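Local coordinates for DNA replication and repair protein RecF (Caldanaerobacter subterraneus subsp. tengcongensis, PDB 5Z69), which binds ATP, probably binds single-stranded DNA, and acts as a recombination mediator in the RecFOR pathway of DNA repair, at residues A235-V240 with N244-K249. Sequence-based numbering, arbitrary orientation.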
loop_
_atom_site.group_PDB
_atom_site.type_symbol
_atom_site.label_atom_id
_atom_site.label_comp_id
_atom_site.label_asym_id
_atom_site.label_seq_id
_atom_site.Cartn_x
_atom_site.Cartn_y
_atom_site.Cartn_z
ATOM N N ALA A 235 -9.745 -2.804 -3.925
ATOM C CA ALA A 235 -10.819 -3.465 -3.201
ATOM C C ALA A 235 -10.379 -3.738 -1.754
ATOM O O ALA A 235 -11.202 -4.130 -0.939
ATOM C CB ALA A 235 -11.214 -4.757 -3.878
ATOM N N GLY A 236 -9.086 -3.541 -1.490
ATOM C CA GLY A 236 -8.482 -3.679 -0.187
ATOM C C GLY A 236 -8.425 -5.161 0.198
ATOM O O GLY A 236 -8.276 -5.515 1.353
ATOM N N VAL A 237 -8.505 -6.033 -0.808
ATOM C CA VAL A 237 -8.598 -7.470 -0.535
ATOM C C VAL A 237 -7.190 -8.101 -0.600
ATOM O O VAL A 237 -6.501 -8.004 -1.635
ATOM C CB VAL A 237 -9.566 -8.114 -1.553
ATOM C CG1 VAL A 237 -9.584 -9.645 -1.473
ATOM C CG2 VAL A 237 -10.955 -7.587 -1.352
ATOM N N LYS A 238 -6.740 -8.685 0.506
ATOM C CA LYS A 238 -5.350 -9.169 0.613
ATOM C C LYS A 238 -5.131 -10.477 -0.154
ATOM O O LYS A 238 -3.996 -10.810 -0.497
ATOM C CB LYS A 238 -4.935 -9.341 2.083
ATOM C CG LYS A 238 -3.526 -8.803 2.400
ATOM C CD LYS A 238 -2.828 -9.608 3.487
ATOM C CE LYS A 238 -3.724 -9.788 4.701
ATOM N NZ LYS A 238 -3.144 -10.744 5.699
ATOM N N GLU A 239 -6.225 -11.198 -0.413
ATOM C CA GLU A 239 -6.220 -12.425 -1.213
ATOM C C GLU A 239 -7.444 -12.478 -2.162
ATOM O O GLU A 239 -8.538 -12.774 -1.705
ATOM C CB GLU A 239 -6.202 -13.636 -0.270
ATOM N N VAL A 240 -7.269 -12.215 -3.463
ATOM C CA VAL A 240 -8.406 -11.895 -4.338
ATOM C C VAL A 240 -8.892 -13.116 -5.154
ATOM O O VAL A 240 -8.116 -13.757 -5.862
ATOM C CB VAL A 240 -8.041 -10.636 -5.283
ATOM C CG1 VAL A 240 -7.055 -9.596 -4.597
ATOM C CG2 VAL A 240 -7.536 -11.024 -6.658
ATOM N N ASN A 244 -17.395 -11.623 -6.995
ATOM C CA ASN A 244 -18.566 -11.055 -6.344
ATOM C C ASN A 244 -18.200 -10.106 -5.200
ATOM O O ASN A 244 -18.680 -8.967 -5.131
ATOM C CB ASN A 244 -19.444 -12.177 -5.804
ATOM C CG ASN A 244 -20.900 -11.922 -6.038
ATOM O OD1 ASN A 244 -21.267 -11.224 -6.984
ATOM N ND2 ASN A 244 -21.749 -12.485 -5.181
ATOM N N LEU A 245 -17.343 -10.598 -4.313
ATOM C CA LEU A 245 -16.914 -9.854 -3.131
ATOM C C LEU A 245 -16.218 -8.555 -3.528
ATOM O O LEU A 245 -16.506 -7.491 -2.971
ATOM C CB LEU A 245 -15.989 -10.726 -2.276
ATOM C CG LEU A 245 -15.528 -10.243 -0.898
ATOM C CD1 LEU A 245 -16.704 -10.048 0.040
ATOM C CD2 LEU A 245 -14.551 -11.252 -0.313
ATOM N N ILE A 246 -15.320 -8.643 -4.509
ATOM C CA ILE A 246 -14.558 -7.483 -4.966
ATOM C C ILE A 246 -15.475 -6.431 -5.563
ATOM O O ILE A 246 -15.320 -5.236 -5.318
ATOM C CB ILE A 246 -13.498 -7.879 -5.998
ATOM C CG1 ILE A 246 -12.457 -8.799 -5.354
ATOM C CG2 ILE A 246 -12.829 -6.636 -6.567
ATOM C CD1 ILE A 246 -11.756 -9.703 -6.363
ATOM N N ARG A 247 -16.444 -6.880 -6.344
ATOM C CA ARG A 247 -17.435 -5.977 -6.902
ATOM C C ARG A 247 -18.134 -5.175 -5.804
ATOM O O ARG A 247 -18.257 -3.956 -5.887
ATOM C CB ARG A 247 -18.453 -6.772 -7.693
ATOM C CG ARG A 247 -19.223 -5.983 -8.704
ATOM C CD ARG A 247 -19.801 -6.924 -9.746
ATOM N NE ARG A 247 -20.886 -6.292 -10.485
ATOM C CZ ARG A 247 -21.502 -6.848 -11.525
ATOM N NH1 ARG A 247 -22.481 -6.200 -12.142
ATOM N NH2 ARG A 247 -21.136 -8.050 -11.947
ATOM N N GLU A 248 -18.603 -5.871 -4.777
ATOM C CA GLU A 248 -19.334 -5.214 -3.696
ATOM C C GLU A 248 -18.455 -4.219 -2.945
ATOM O O GLU A 248 -18.892 -3.116 -2.636
ATOM C CB GLU A 248 -19.906 -6.247 -2.724
ATOM C CG GLU A 248 -21.426 -6.250 -2.660
ATOM C CD GLU A 248 -22.011 -4.864 -2.455
ATOM O OE1 GLU A 248 -22.441 -4.242 -3.451
ATOM O OE2 GLU A 248 -22.045 -4.395 -1.298
ATOM N N LYS A 249 -17.216 -4.606 -2.665
ATOM C CA LYS A 249 -16.299 -3.707 -1.976
ATOM C C LYS A 249 -16.024 -2.441 -2.791
ATOM O O LYS A 249 -16.068 -1.332 -2.247
ATOM C CB LYS A 249 -14.991 -4.435 -1.637
ATOM C CG LYS A 249 -15.185 -5.562 -0.598
ATOM C CD LYS A 249 -13.872 -6.062 0.016
ATOM C CE LYS A 249 -13.575 -5.395 1.368
ATOM N NZ LYS A 249 -12.132 -4.957 1.496
#
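Lys249 NZ donates a hydrogen bond of 2.7 Å to the backbone O of Ala235, the one hydrogen bond that joins loop 235-240 to helical segment 244-249. The donor lies in the carbonyl plane, and the C=O...NZ angle of 157° brings it nearly end-on to the oxygen. Bends at chi3 (97°) and chi4 bring NZ to that oxygen; CD, placed by the torsions before them, is already 3.4 Å from Ala235 O. On the way the aliphatic part crosses the side chain of Val237, whose CG2 sits 3.6 Å from Lys249 CD; the ammonium end thus hydrogen-bonds the carbonyl while the methylenes pack on the valine methyl.

Deeper in, Ile246 makes the apolar half of the contact with its two branches. CG2, anti to the backbone N (CG1 has chi1 -64°), meets the methyl CB of Ala235 at 3.7 Å, while the other branch extends to bring CD1 within 4.0 Å of Val240 CB. Val237 CG2 approaches Ile246 CG1 more loosely, at 4.4 Å. Ile246 and Val240 also both touch Ile201 of helix 186-222, which places them at a three-way junction of loop and two helices. Asn233 braces the loop from within, its side chain bonding to Ala235 N and Val237 O.

With three residues between the segments, this is a local strand-loop-helix connection: the chain leaves strand 227-232, turns, and packs against the first two turns of helix 243-256, away from the ATP site of this P-loop ATPase.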